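Local structure of protein of uncharacterized function (DUF1076) (Salmonella typhi, 6IAI) at residues P26-T31 against V61-L66; N34-L39 against E109-T114; E45-T50 against R57-Q62; D49-N54 against N80-S85; V84-T89 against G103-L108. The protein acts, as full-length StoD, as a type III secretion effector and E3/E4 ubiquitin ligase that binds diubiquitin, this chain being its N-terminal part. All blocks are in the same frame, centred on the assembly; numbering follows the deposited sequence.

Contact 1: residues P26-T31 against V61-L66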
# COMPACT_ATOMS: atom_id res chain seq x y z
N PRO A 26 -4.95 -4.10 8.29
CA PRO A 26 -4.72 -5.38 8.99
C PRO A 26 -5.42 -6.62 8.43
O PRO A 26 -4.79 -7.68 8.25
CB PRO A 26 -5.18 -5.08 10.42
CG PRO A 26 -6.23 -4.03 10.26
CD PRO A 26 -5.73 -3.16 9.14
N ASN A 27 -6.71 -6.51 8.19
CA ASN A 27 -7.54 -7.63 7.77
C ASN A 27 -7.70 -7.68 6.25
O ASN A 27 -8.82 -7.86 5.77
CB ASN A 27 -8.91 -7.59 8.50
CG ASN A 27 -8.84 -7.15 9.96
OD1 ASN A 27 -8.24 -7.82 10.83
ND2 ASN A 27 -9.44 -6.00 10.25
N VAL A 28 -6.59 -7.54 5.50
CA VAL A 28 -6.64 -7.58 4.04
C VAL A 28 -6.85 -9.01 3.58
O VAL A 28 -6.05 -9.90 3.88
CB VAL A 28 -5.44 -6.88 3.35
CG1 VAL A 28 -5.47 -7.08 1.84
CG2 VAL A 28 -5.46 -5.40 3.66
N ALA A 29 -7.98 -9.21 2.89
CA ALA A 29 -8.40 -10.49 2.33
C ALA A 29 -7.44 -10.96 1.27
O ALA A 29 -7.00 -10.17 0.43
CB ALA A 29 -9.80 -10.36 1.75
N ILE A 30 -7.07 -12.24 1.35
CA ILE A 30 -6.20 -12.91 0.40
C ILE A 30 -7.02 -13.87 -0.44
O ILE A 30 -7.96 -14.49 0.05
CB ILE A 30 -4.96 -13.55 1.09
CG1 ILE A 30 -4.20 -12.49 1.87
CG2 ILE A 30 -4.01 -14.24 0.11
CD1 ILE A 30 -3.78 -11.12 1.07
N THR A 31 -6.66 -13.93 -1.74
CA THR A 31 -7.20 -14.77 -2.80
C THR A 31 -6.45 -16.12 -2.76
O THR A 31 -5.30 -16.16 -2.28
CB THR A 31 -7.02 -14.04 -4.16
OG1 THR A 31 -7.64 -12.76 -4.09
CG2 THR A 31 -7.63 -14.79 -5.32
N VAL A 61 2.14 2.06 2.22
CA VAL A 61 0.95 1.28 2.50
C VAL A 61 1.36 -0.15 2.83
O VAL A 61 2.06 -0.80 2.04
CB VAL A 61 -0.12 1.39 1.37
CG1 VAL A 61 -1.30 0.45 1.61
CG2 VAL A 61 -0.62 2.83 1.23
N GLN A 62 0.96 -0.63 4.04
CA GLN A 62 1.26 -1.98 4.46
C GLN A 62 -0.00 -2.82 4.27
O GLN A 62 -1.04 -2.50 4.83
CB GLN A 62 1.78 -2.05 5.89
CG GLN A 62 2.33 -3.44 6.28
CD GLN A 62 2.87 -3.48 7.69
OE1 GLN A 62 2.42 -2.78 8.59
NE2 GLN A 62 3.86 -4.31 7.92
N LEU A 63 0.09 -3.83 3.39
CA LEU A 63 -0.97 -4.79 3.08
C LEU A 63 -0.39 -6.13 3.49
O LEU A 63 0.65 -6.52 2.96
CB LEU A 63 -1.36 -4.77 1.59
CG LEU A 63 -1.86 -3.45 0.99
CD1 LEU A 63 -2.11 -3.63 -0.49
CD2 LEU A 63 -3.13 -2.94 1.67
N ARG A 64 -0.98 -6.76 4.53
CA ARG A 64 -0.45 -7.99 5.15
C ARG A 64 0.93 -7.66 5.72
O ARG A 64 1.04 -6.78 6.56
CB ARG A 64 -0.37 -9.17 4.16
CG ARG A 64 -1.69 -9.83 3.84
CD ARG A 64 -1.44 -11.26 3.35
NE ARG A 64 -1.52 -12.31 4.38
CZ ARG A 64 -2.62 -12.67 5.05
NH1 ARG A 64 -3.76 -12.02 4.88
NH2 ARG A 64 -2.57 -13.66 5.94
N ASP A 65 1.98 -8.29 5.19
CA ASP A 65 3.35 -8.09 5.65
C ASP A 65 4.26 -7.40 4.60
O ASP A 65 5.46 -7.31 4.82
CB ASP A 65 3.95 -9.43 6.13
CG ASP A 65 4.07 -10.50 5.06
OD1 ASP A 65 3.13 -10.62 4.21
OD2 ASP A 65 5.07 -11.24 5.07
N LEU A 66 3.69 -6.91 3.49
CA LEU A 66 4.50 -6.22 2.48
C LEU A 66 4.18 -4.73 2.42
O LEU A 66 3.06 -4.32 2.74
CB LEU A 66 4.38 -6.89 1.09
CG LEU A 66 4.85 -8.36 0.97
CD1 LEU A 66 4.30 -9.01 -0.29
CD2 LEU A 66 6.38 -8.49 1.07
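R64 reaches V28 and I30 through a chain that leaves with CG anti to the carbonyl carbon (chi1 -77°) and bends at chi3, which turns the guanidinium over to the loop 26-31. There NH1 approaches V28 O at 3.3 Å with an N-H...O angle of 121°. The oxygen lies at the edge of the guanidinium and in its plane, but the bond is weak. The aliphatic part of R64 crosses I30, with R64 CG 3.7 Å from I30 CD1, while I30 CG1 sits obliquely to the guanidinium. Deeper in, V28 CG2 and L63 CD2 meet at 3.9 Å, the apolar floor of the contact. Both V28 and L63 are buried, whereas R64 is exposed, which places the weak polar bond at the outer margin. I36 and L39 also pack on V28, and L108 of helix 91-113 touches L63. R64 itself has a positive phi of 62° at the second position of the turn from L63 to L66, whose end residues are joined by two backbone bonds, L63 N to L66 O and L66 N to L63 O. This is the type II' turn of a two-residue beta hairpin joining strands 59-63 and 66-71.

Contact 2: residues N34-L39 against E109-T114; sequences NRIDKL and ERQLNT
Q111 reaches from helix 91-113 to D37, K38 and L39, and every close pair across the contact involves its side chain. CB points toward the loop. CG, anti to the carbonyl carbon (chi1 -63°), passes K38 CD at 4.1 Å, and the chain is extended beyond it. The amide carbon CD then comes to rest over the backbone, 3.8 Å from K38 CA. At the tip the two halves of the amide divide the work. OE1 accepts the L39 backbone N-H at 2.8 Å, a nearly straight bond with an N-H...O angle of 162°; the donor is tilted 20° from the amide carbonyl plane. NE2 gives a weak bond to D37 O at 3.3 Å and also touches I36 CD1 at 3.9 Å, so one end of the amide borders a buried apolar side chain. The good bond at OE1, helped by the weak one at NE2, probably fixes the rotation of the amide about CG-CD. K38 folds back nearby, its NZ bonded to L39 O and salt-bridged to E41 at the start of helix 41-53. The C=O before K38 and the N-H after it both turn to the amide, a pairing that resembles one residue of a parallel beta bridge; a helix side chain thereby ties down the irregular loop ahead of helix 41-53.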
# COMPACT_ATOMS: atom_id res chain seq x y z
N ASN A 34 -2.75 -16.42 -3.75
CA ASN A 34 -1.76 -15.73 -2.90
C ASN A 34 -1.58 -14.22 -3.32
O ASN A 34 -0.47 -13.70 -3.45
CB ASN A 34 -0.41 -16.51 -2.86
CG ASN A 34 0.54 -16.10 -1.78
OD1 ASN A 34 0.14 -15.81 -0.64
ND2 ASN A 34 1.83 -16.06 -2.12
N ARG A 35 -2.72 -13.57 -3.56
CA ARG A 35 -2.79 -12.19 -3.98
C ARG A 35 -3.81 -11.47 -3.14
O ARG A 35 -4.69 -12.10 -2.56
CB ARG A 35 -3.18 -12.07 -5.47
CG ARG A 35 -2.18 -12.61 -6.48
CD ARG A 35 -0.88 -11.84 -6.52
NE ARG A 35 0.07 -12.41 -7.48
CZ ARG A 35 0.90 -13.41 -7.22
NH1 ARG A 35 0.94 -13.95 -6.01
NH2 ARG A 35 1.72 -13.87 -8.16
N ILE A 36 -3.72 -10.13 -3.07
CA ILE A 36 -4.68 -9.33 -2.33
C ILE A 36 -6.05 -9.37 -3.04
O ILE A 36 -6.12 -9.39 -4.27
CB ILE A 36 -4.17 -7.87 -2.07
CG1 ILE A 36 -3.76 -7.14 -3.37
CG2 ILE A 36 -3.05 -7.84 -1.01
CD1 ILE A 36 -3.91 -5.62 -3.37
N ASP A 37 -7.11 -9.44 -2.27
CA ASP A 37 -8.46 -9.38 -2.82
C ASP A 37 -8.79 -7.88 -2.92
O ASP A 37 -7.93 -7.04 -2.69
CB ASP A 37 -9.46 -10.11 -1.88
CG ASP A 37 -10.72 -10.69 -2.51
OD1 ASP A 37 -11.11 -10.23 -3.61
OD2 ASP A 37 -11.34 -11.59 -1.88
N LYS A 38 -10.05 -7.56 -3.24
CA LYS A 38 -10.51 -6.20 -3.36
C LYS A 38 -10.56 -5.53 -1.96
O LYS A 38 -11.18 -6.08 -1.05
CB LYS A 38 -11.88 -6.20 -4.10
CG LYS A 38 -12.70 -4.91 -4.09
CD LYS A 38 -12.03 -3.70 -4.79
CE LYS A 38 -12.96 -2.52 -4.96
NZ LYS A 38 -13.61 -2.11 -3.67
N LEU A 39 -9.87 -4.38 -1.78
CA LEU A 39 -9.91 -3.61 -0.53
C LEU A 39 -11.27 -2.93 -0.45
O LEU A 39 -11.92 -2.75 -1.48
CB LEU A 39 -8.83 -2.50 -0.48
CG LEU A 39 -7.34 -2.81 -0.63
CD1 LEU A 39 -6.53 -1.72 0.05
CD2 LEU A 39 -6.94 -4.13 -0.05
N GLU A 109 -2.83 -0.80 -7.65
CA GLU A 109 -2.91 0.27 -8.66
C GLU A 109 -4.23 0.25 -9.42
O GLU A 109 -4.91 1.27 -9.53
CB GLU A 109 -1.72 0.19 -9.62
CG GLU A 109 -1.42 1.54 -10.23
CD GLU A 109 -0.20 1.54 -11.12
OE1 GLU A 109 0.93 1.58 -10.57
OE2 GLU A 109 -0.37 1.44 -12.35
N ARG A 110 -4.63 -0.94 -9.87
CA ARG A 110 -5.87 -1.18 -10.59
C ARG A 110 -7.07 -0.76 -9.76
O ARG A 110 -7.94 -0.07 -10.26
CB ARG A 110 -5.95 -2.66 -11.01
CG ARG A 110 -7.09 -3.01 -11.97
CD ARG A 110 -6.96 -4.45 -12.42
NE ARG A 110 -5.81 -4.67 -13.30
CZ ARG A 110 -4.95 -5.69 -13.21
NH1 ARG A 110 -5.11 -6.61 -12.26
NH2 ARG A 110 -3.95 -5.80 -14.06
N GLN A 111 -7.09 -1.13 -8.45
CA GLN A 111 -8.19 -0.75 -7.55
C GLN A 111 -8.23 0.75 -7.25
O GLN A 111 -9.31 1.34 -7.15
CB GLN A 111 -8.12 -1.55 -6.26
CG GLN A 111 -8.30 -3.07 -6.44
CD GLN A 111 -8.16 -3.73 -5.09
OE1 GLN A 111 -8.79 -3.31 -4.10
NE2 GLN A 111 -7.31 -4.75 -5.00
N LEU A 112 -7.04 1.37 -7.09
CA LEU A 112 -6.93 2.80 -6.82
C LEU A 112 -7.45 3.67 -7.97
O LEU A 112 -7.98 4.75 -7.72
CB LEU A 112 -5.47 3.20 -6.51
CG LEU A 112 -4.93 2.77 -5.13
CD1 LEU A 112 -3.47 3.03 -5.03
CD2 LEU A 112 -5.74 3.39 -3.99
N ASN A 113 -7.25 3.21 -9.24
CA ASN A 113 -7.65 3.96 -10.43
C ASN A 113 -9.01 3.52 -11.01
O ASN A 113 -9.50 4.17 -11.93
CB ASN A 113 -6.55 3.93 -11.48
CG ASN A 113 -5.28 4.58 -11.04
OD1 ASN A 113 -5.20 5.80 -10.85
ND2 ASN A 113 -4.25 3.78 -10.87
N THR A 114 -9.62 2.43 -10.50
CA THR A 114 -10.97 2.04 -10.92
C THR A 114 -11.96 2.65 -9.94
O THR A 114 -12.82 3.42 -10.35
CB THR A 114 -11.15 0.52 -11.01
OG1 THR A 114 -10.61 -0.09 -9.86
CG2 THR A 114 -10.49 -0.08 -12.23

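Contact 3: residues E45-T50 against R57-Q62; sequences ELIRDT and RKIQVQ
The beta-alpha-beta unit formed by strand 22-25, helix 41-53 and strand 59-63 is closed here, where I47 and T50 of the helix lie on V61 and I59 of the strand. The segment axes approach to 9.9 Å and run almost antiparallel, at 164°, as the chain does when it returns from a helix into the next strand. All four side chains are buried. I47 straddles V61 at about a right angle: its CG2 meets V61 CG2 at 4.1 Å, and its CD1 reaches V61 CG1 at the same separation. In this helix-on-sheet layer I59 supplies the second patch, its CD1 lying 3.9 Å from T50 CG2. The chi1 of T50 (-50°) turns CG2 anti to the backbone N and lets OG1 bond L46 O at 2.7 Å. That carbonyl is thus gripped by T50 N and T50 OG1 from opposite faces of its plane. On a different side of the helix, R48 NE forms a salt bridge with E45 OE2 at 3.1 Å, while R48 NH1 bonds L112 O of helix 91-113.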
# COMPACT_ATOMS: atom_id res chain seq x y z
N GLU A 45 -10.37 4.94 -0.51
CA GLU A 45 -10.55 6.39 -0.36
C GLU A 45 -9.55 6.99 0.61
O GLU A 45 -8.98 8.04 0.32
CB GLU A 45 -12.00 6.77 0.00
CG GLU A 45 -12.48 8.06 -0.67
CD GLU A 45 -12.07 8.31 -2.12
OE1 GLU A 45 -11.27 9.25 -2.35
OE2 GLU A 45 -12.47 7.54 -3.02
N LEU A 46 -9.25 6.27 1.71
CA LEU A 46 -8.23 6.69 2.65
C LEU A 46 -6.84 6.75 1.95
O LEU A 46 -6.12 7.73 2.12
CB LEU A 46 -8.18 5.76 3.89
CG LEU A 46 -7.08 6.07 4.92
CD1 LEU A 46 -7.30 7.48 5.57
CD2 LEU A 46 -6.96 4.95 5.93
N ILE A 47 -6.49 5.72 1.15
CA ILE A 47 -5.21 5.71 0.42
C ILE A 47 -5.13 6.87 -0.56
O ILE A 47 -4.16 7.62 -0.53
CB ILE A 47 -4.91 4.34 -0.25
CG1 ILE A 47 -4.88 3.20 0.80
CG2 ILE A 47 -3.59 4.41 -1.06
CD1 ILE A 47 -4.95 1.74 0.18
N ARG A 48 -6.20 7.06 -1.38
CA ARG A 48 -6.33 8.13 -2.38
C ARG A 48 -6.19 9.49 -1.73
O ARG A 48 -5.28 10.24 -2.12
CB ARG A 48 -7.67 8.01 -3.16
CG ARG A 48 -7.73 6.78 -4.07
CD ARG A 48 -8.89 6.81 -5.05
NE ARG A 48 -10.14 6.19 -4.63
CZ ARG A 48 -10.63 5.03 -5.05
NH1 ARG A 48 -9.99 4.31 -5.95
NH2 ARG A 48 -11.80 4.60 -4.60
N ASP A 49 -7.03 9.80 -0.69
CA ASP A 49 -6.98 11.08 0.04
C ASP A 49 -5.61 11.37 0.65
O ASP A 49 -5.12 12.49 0.55
CB ASP A 49 -8.07 11.16 1.12
CG ASP A 49 -9.51 11.23 0.62
OD1 ASP A 49 -9.71 11.43 -0.61
OD2 ASP A 49 -10.44 11.11 1.47
N THR A 50 -4.98 10.35 1.26
CA THR A 50 -3.66 10.51 1.88
C THR A 50 -2.58 10.81 0.83
O THR A 50 -1.76 11.71 1.04
CB THR A 50 -3.33 9.32 2.80
OG1 THR A 50 -4.43 9.11 3.68
CG2 THR A 50 -2.12 9.56 3.64
N ARG A 57 4.15 13.06 -3.71
CA ARG A 57 5.24 12.44 -2.94
C ARG A 57 4.71 11.15 -2.41
O ARG A 57 3.53 11.06 -2.06
CB ARG A 57 5.73 13.34 -1.79
CG ARG A 57 6.62 14.47 -2.29
CD ARG A 57 6.92 15.53 -1.22
NE ARG A 57 5.72 16.29 -0.86
CZ ARG A 57 5.20 17.29 -1.58
NH1 ARG A 57 5.79 17.68 -2.71
NH2 ARG A 57 4.10 17.92 -1.17
N LYS A 58 5.55 10.14 -2.38
CA LYS A 58 5.18 8.81 -1.95
C LYS A 58 4.76 8.69 -0.48
O LYS A 58 5.38 9.28 0.42
CB LYS A 58 6.32 7.82 -2.25
CG LYS A 58 6.35 7.40 -3.72
CD LYS A 58 7.66 6.72 -4.05
CE LYS A 58 7.66 6.19 -5.47
NZ LYS A 58 8.96 5.52 -5.81
N ILE A 59 3.69 7.91 -0.25
CA ILE A 59 3.24 7.47 1.06
C ILE A 59 3.49 5.95 1.05
O ILE A 59 3.60 5.34 -0.03
CB ILE A 59 1.77 7.83 1.40
CG1 ILE A 59 0.75 7.07 0.53
CG2 ILE A 59 1.53 9.35 1.36
CD1 ILE A 59 -0.61 6.91 1.16
N GLN A 60 3.55 5.32 2.23
CA GLN A 60 3.71 3.87 2.32
C GLN A 60 2.44 3.23 2.79
O GLN A 60 1.71 3.79 3.61
CB GLN A 60 4.87 3.50 3.23
CG GLN A 60 6.21 3.77 2.56
CD GLN A 60 7.31 3.49 3.50
OE1 GLN A 60 7.73 2.35 3.64
NE2 GLN A 60 7.78 4.53 4.17
N VAL A 61 2.14 2.06 2.22
CA VAL A 61 0.95 1.28 2.50
C VAL A 61 1.36 -0.15 2.83
O VAL A 61 2.06 -0.80 2.04
CB VAL A 61 -0.12 1.39 1.37
CG1 VAL A 61 -1.30 0.45 1.61
CG2 VAL A 61 -0.62 2.83 1.23
N GLN A 62 0.96 -0.63 4.04
CA GLN A 62 1.26 -1.98 4.46
C GLN A 62 -0.00 -2.82 4.27
O GLN A 62 -1.04 -2.50 4.83
CB GLN A 62 1.78 -2.05 5.89
CG GLN A 62 2.33 -3.44 6.28
CD GLN A 62 2.87 -3.48 7.69
OE1 GLN A 62 2.42 -2.78 8.59
NE2 GLN A 62 3.86 -4.31 7.92

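Contact 4: residues D49-N54 against N80-S85; sequences DTAIQN and NTFKVS
The F82 ring turns one edge to helix 41-53, with A51 CB and I52 CD1 both near the ring plane; neither stacks on a face. The contact belongs to the helix-on-sheet packing of this alpha/beta domain, F82 lying in segment 80-85, which leads into one of the two edge strands of the sheet. A51 CB lies 4.3 Å from F82 CD2. Further along the same edge I52 takes over, its CG1 4.1 Å from F82 CE2 and its CD1 4.0 Å from F82 CZ. The chi1 of I52, -73°, puts CG1 anti to the carbonyl carbon, and chi2 of 157° carries CD1 to the ring edge at CZ. No hydrogen bond spans the two segments; the contact is van der Waals throughout. F82 is buried and is also touched by R48, N72 and L112, while its backbone N bonds N113 OD1. The ring thus touches residues of both helices, 41-53 and 91-113. A51 also packs on V70 of strand 66-71, so the same methyl meets both the ring and the sheet. On the more exposed side the second flat group, the amide of N80, crosses I52 and presents its oxygen: N80 OD1 lies 3.7 Å from I52 CD1, a van der Waals touch.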
# COMPACT_ATOMS: atom_id res chain seq x y z
N ASP A 49 -7.03 9.80 -0.69
CA ASP A 49 -6.98 11.08 0.04
C ASP A 49 -5.61 11.37 0.65
O ASP A 49 -5.12 12.49 0.55
CB ASP A 49 -8.07 11.16 1.12
CG ASP A 49 -9.51 11.23 0.62
OD1 ASP A 49 -9.71 11.43 -0.61
OD2 ASP A 49 -10.44 11.11 1.47
N THR A 50 -4.98 10.35 1.26
CA THR A 50 -3.66 10.51 1.88
C THR A 50 -2.58 10.81 0.83
O THR A 50 -1.76 11.71 1.04
CB THR A 50 -3.33 9.32 2.80
OG1 THR A 50 -4.43 9.11 3.68
CG2 THR A 50 -2.12 9.56 3.64
N ALA A 51 -2.61 10.08 -0.31
CA ALA A 51 -1.66 10.30 -1.41
C ALA A 51 -1.86 11.71 -1.99
O ALA A 51 -0.89 12.43 -2.18
CB ALA A 51 -1.81 9.23 -2.47
N ILE A 52 -3.13 12.13 -2.17
CA ILE A 52 -3.47 13.46 -2.66
C ILE A 52 -2.87 14.56 -1.74
O ILE A 52 -2.15 15.44 -2.22
CB ILE A 52 -5.00 13.63 -2.88
CG1 ILE A 52 -5.47 12.85 -4.12
CG2 ILE A 52 -5.36 15.13 -3.02
CD1 ILE A 52 -6.92 12.49 -4.12
N GLN A 53 -3.10 14.45 -0.41
CA GLN A 53 -2.60 15.39 0.60
C GLN A 53 -1.07 15.50 0.59
O GLN A 53 -0.55 16.52 1.06
CB GLN A 53 -3.11 15.05 2.01
CG GLN A 53 -4.60 15.34 2.26
CD GLN A 53 -5.20 14.50 3.39
OE1 GLN A 53 -4.51 13.77 4.14
NE2 GLN A 53 -6.52 14.50 3.49
N ASN A 54 -0.37 14.48 0.05
CA ASN A 54 1.09 14.45 0.00
C ASN A 54 1.66 14.94 -1.36
O ASN A 54 2.86 14.83 -1.62
CB ASN A 54 1.58 13.06 0.40
CG ASN A 54 2.87 13.06 1.21
OD1 ASN A 54 3.02 13.77 2.18
ND2 ASN A 54 3.80 12.20 0.87
N ASN A 80 -5.57 13.04 -9.77
CA ASN A 80 -6.24 11.85 -9.24
C ASN A 80 -5.94 10.61 -10.08
O ASN A 80 -6.85 9.86 -10.45
CB ASN A 80 -7.74 12.09 -9.04
CG ASN A 80 -8.06 13.30 -8.19
OD1 ASN A 80 -7.19 13.86 -7.50
ND2 ASN A 80 -9.30 13.75 -8.25
N THR A 81 -4.66 10.40 -10.36
CA THR A 81 -4.12 9.23 -11.02
C THR A 81 -3.13 8.69 -10.02
O THR A 81 -2.40 9.48 -9.42
CB THR A 81 -3.53 9.54 -12.42
OG1 THR A 81 -2.44 10.46 -12.32
CG2 THR A 81 -4.55 10.06 -13.37
N PHE A 82 -3.14 7.38 -9.76
CA PHE A 82 -2.27 6.79 -8.72
C PHE A 82 -1.34 5.75 -9.25
O PHE A 82 -1.75 4.90 -10.04
CB PHE A 82 -3.12 6.25 -7.54
CG PHE A 82 -4.16 7.24 -7.06
CD1 PHE A 82 -5.41 7.33 -7.68
CD2 PHE A 82 -3.87 8.14 -6.04
CE1 PHE A 82 -6.34 8.31 -7.30
CE2 PHE A 82 -4.80 9.12 -5.66
CZ PHE A 82 -6.03 9.20 -6.29
N LYS A 83 -0.09 5.81 -8.79
CA LYS A 83 0.99 4.88 -9.11
C LYS A 83 1.38 4.08 -7.86
O LYS A 83 1.53 4.64 -6.78
CB LYS A 83 2.23 5.64 -9.65
CG LYS A 83 3.16 4.78 -10.50
CD LYS A 83 2.57 4.44 -11.91
CE LYS A 83 3.13 3.16 -12.52
NZ LYS A 83 2.18 2.52 -13.47
N VAL A 84 1.59 2.76 -8.05
CA VAL A 84 2.02 1.83 -7.01
C VAL A 84 3.34 1.23 -7.41
O VAL A 84 3.45 0.68 -8.49
CB VAL A 84 0.95 0.76 -6.62
CG1 VAL A 84 1.45 -0.15 -5.49
CG2 VAL A 84 -0.38 1.40 -6.25
N SER A 85 4.33 1.34 -6.52
CA SER A 85 5.65 0.73 -6.66
C SER A 85 6.04 0.10 -5.32
O SER A 85 5.24 0.10 -4.39
CB SER A 85 6.69 1.76 -7.12
OG SER A 85 6.77 2.92 -6.29

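Contact 5: residues V84-T89 against G103-L108; sequences VSFSTT and GNAIRL
Apolar contacts dominate between V84 and the pair A105 and L108, which lie three residues apart on helix 91-113. V84 CG1, anti to the backbone N at chi1 -178°, stands 3.9 Å from A105 CB and 4.0 Å from L108 CD2. Its other methyl, V84 CG2, comes within 4.0 Å of L108 CG, so the valine is held across the leucine branch at about a right angle. V84 CB also lies against the backbone oxygen A105 O (3.5 Å), a van der Waals touch. Consistent with the small side chain of A105, the V84 and A105 CA atoms are only 5.7 Å apart. This is an edge strand packed against a helix in a two-layer alpha/beta fold, and Y68 of the neighbouring strand 66-71 packs on all three residues. The aromatic contribution comes from F86, whose CD2 meets A105 CB at 4.1 Å with the methyl at the ring edge. The same ring stacks with W101, one helical turn before A105. Polar bonds between the segments are absent, but the helix still reaches the strand backbone through E109 OE1, which accepts the backbone N-H of V84.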
# COMPACT_ATOMS: atom_id res chain seq x y z
N VAL A 84 1.59 2.76 -8.05
CA VAL A 84 2.02 1.83 -7.01
C VAL A 84 3.34 1.23 -7.41
O VAL A 84 3.45 0.68 -8.49
CB VAL A 84 0.95 0.76 -6.62
CG1 VAL A 84 1.45 -0.15 -5.49
CG2 VAL A 84 -0.38 1.40 -6.25
N SER A 85 4.33 1.34 -6.52
CA SER A 85 5.65 0.73 -6.66
C SER A 85 6.04 0.10 -5.32
O SER A 85 5.24 0.10 -4.39
CB SER A 85 6.69 1.76 -7.12
OG SER A 85 6.77 2.92 -6.29
N PHE A 86 7.23 -0.47 -5.23
CA PHE A 86 7.76 -1.04 -4.01
C PHE A 86 9.26 -1.02 -4.09
O PHE A 86 9.81 -1.06 -5.19
CB PHE A 86 7.21 -2.47 -3.71
CG PHE A 86 7.59 -3.56 -4.69
CD1 PHE A 86 8.76 -4.30 -4.52
CD2 PHE A 86 6.76 -3.87 -5.76
CE1 PHE A 86 9.10 -5.32 -5.42
CE2 PHE A 86 7.11 -4.88 -6.67
CZ PHE A 86 8.28 -5.60 -6.49
N SER A 87 9.93 -0.95 -2.94
CA SER A 87 11.39 -0.94 -2.89
C SER A 87 11.85 -1.59 -1.62
O SER A 87 11.15 -1.50 -0.60
CB SER A 87 11.93 0.49 -3.00
OG SER A 87 11.70 1.25 -1.82
N THR A 88 13.01 -2.27 -1.68
CA THR A 88 13.65 -2.92 -0.53
C THR A 88 15.17 -3.04 -0.70
O THR A 88 15.67 -3.04 -1.83
CB THR A 88 12.97 -4.28 -0.17
OG1 THR A 88 13.38 -4.68 1.14
CG2 THR A 88 13.26 -5.38 -1.19
N THR A 89 15.88 -3.16 0.42
CA THR A 89 17.33 -3.37 0.42
C THR A 89 17.63 -4.86 0.59
O THR A 89 18.51 -5.37 -0.11
CB THR A 89 18.06 -2.52 1.49
OG1 THR A 89 17.45 -2.74 2.77
CG2 THR A 89 18.09 -1.04 1.15
N GLY A 103 2.64 -8.52 -8.31
CA GLY A 103 1.25 -8.83 -8.62
C GLY A 103 0.27 -8.07 -7.76
O GLY A 103 -0.77 -7.61 -8.25
N ASN A 104 0.61 -7.93 -6.47
CA ASN A 104 -0.20 -7.19 -5.50
C ASN A 104 -0.13 -5.69 -5.80
O ASN A 104 -1.15 -5.01 -5.72
CB ASN A 104 0.29 -7.48 -4.09
CG ASN A 104 -0.11 -8.82 -3.56
OD1 ASN A 104 -1.14 -9.39 -3.94
ND2 ASN A 104 0.66 -9.31 -2.63
N ALA A 105 1.08 -5.21 -6.19
CA ALA A 105 1.31 -3.82 -6.57
C ALA A 105 0.43 -3.43 -7.76
O ALA A 105 -0.23 -2.39 -7.69
CB ALA A 105 2.79 -3.59 -6.86
N ILE A 106 0.31 -4.34 -8.78
CA ILE A 106 -0.55 -4.18 -9.97
C ILE A 106 -2.00 -4.06 -9.54
O ILE A 106 -2.72 -3.18 -10.01
CB ILE A 106 -0.37 -5.37 -10.99
CG1 ILE A 106 1.03 -5.46 -11.65
CG2 ILE A 106 -1.45 -5.37 -12.06
CD1 ILE A 106 1.59 -4.22 -12.29
N ARG A 107 -2.44 -4.98 -8.66
CA ARG A 107 -3.83 -5.07 -8.17
C ARG A 107 -4.22 -3.84 -7.39
O ARG A 107 -5.30 -3.28 -7.63
CB ARG A 107 -4.03 -6.34 -7.34
CG ARG A 107 -4.19 -7.58 -8.20
CD ARG A 107 -3.92 -8.84 -7.41
NE ARG A 107 -3.75 -9.99 -8.30
CZ ARG A 107 -4.70 -10.84 -8.61
NH1 ARG A 107 -5.92 -10.71 -8.08
NH2 ARG A 107 -4.46 -11.84 -9.44
N LEU A 108 -3.32 -3.38 -6.50
CA LEU A 108 -3.55 -2.17 -5.72
C LEU A 108 -3.73 -0.95 -6.65
O LEU A 108 -4.70 -0.21 -6.51
CB LEU A 108 -2.45 -1.94 -4.65
CG LEU A 108 -2.66 -0.74 -3.73
CD1 LEU A 108 -4.01 -0.82 -3.01
CD2 LEU A 108 -1.48 -0.56 -2.81

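In the fold
From the N terminus, the chain leaves strand 22-25 and enters the loop that opens contact 1, which closes at the 59-63/66-71 hairpin. Contact 2 opens later in that loop and closes only at the C-terminal end of helix 91-113, so the two cross; backbone bonding between A29 and D37 links them. Contact 3 closes the short return from helix 41-53 into strand 59-63, ending on the same strand as contact 1. Contact 4 starts on the same helix but runs on to the edge strand 83-85, crossing contact 1. Contact 5 ties that strand to helix 91-113. Contacts 3, 4 and 5 all fall within the span of contact 2, and together they bind both helices to one sheet.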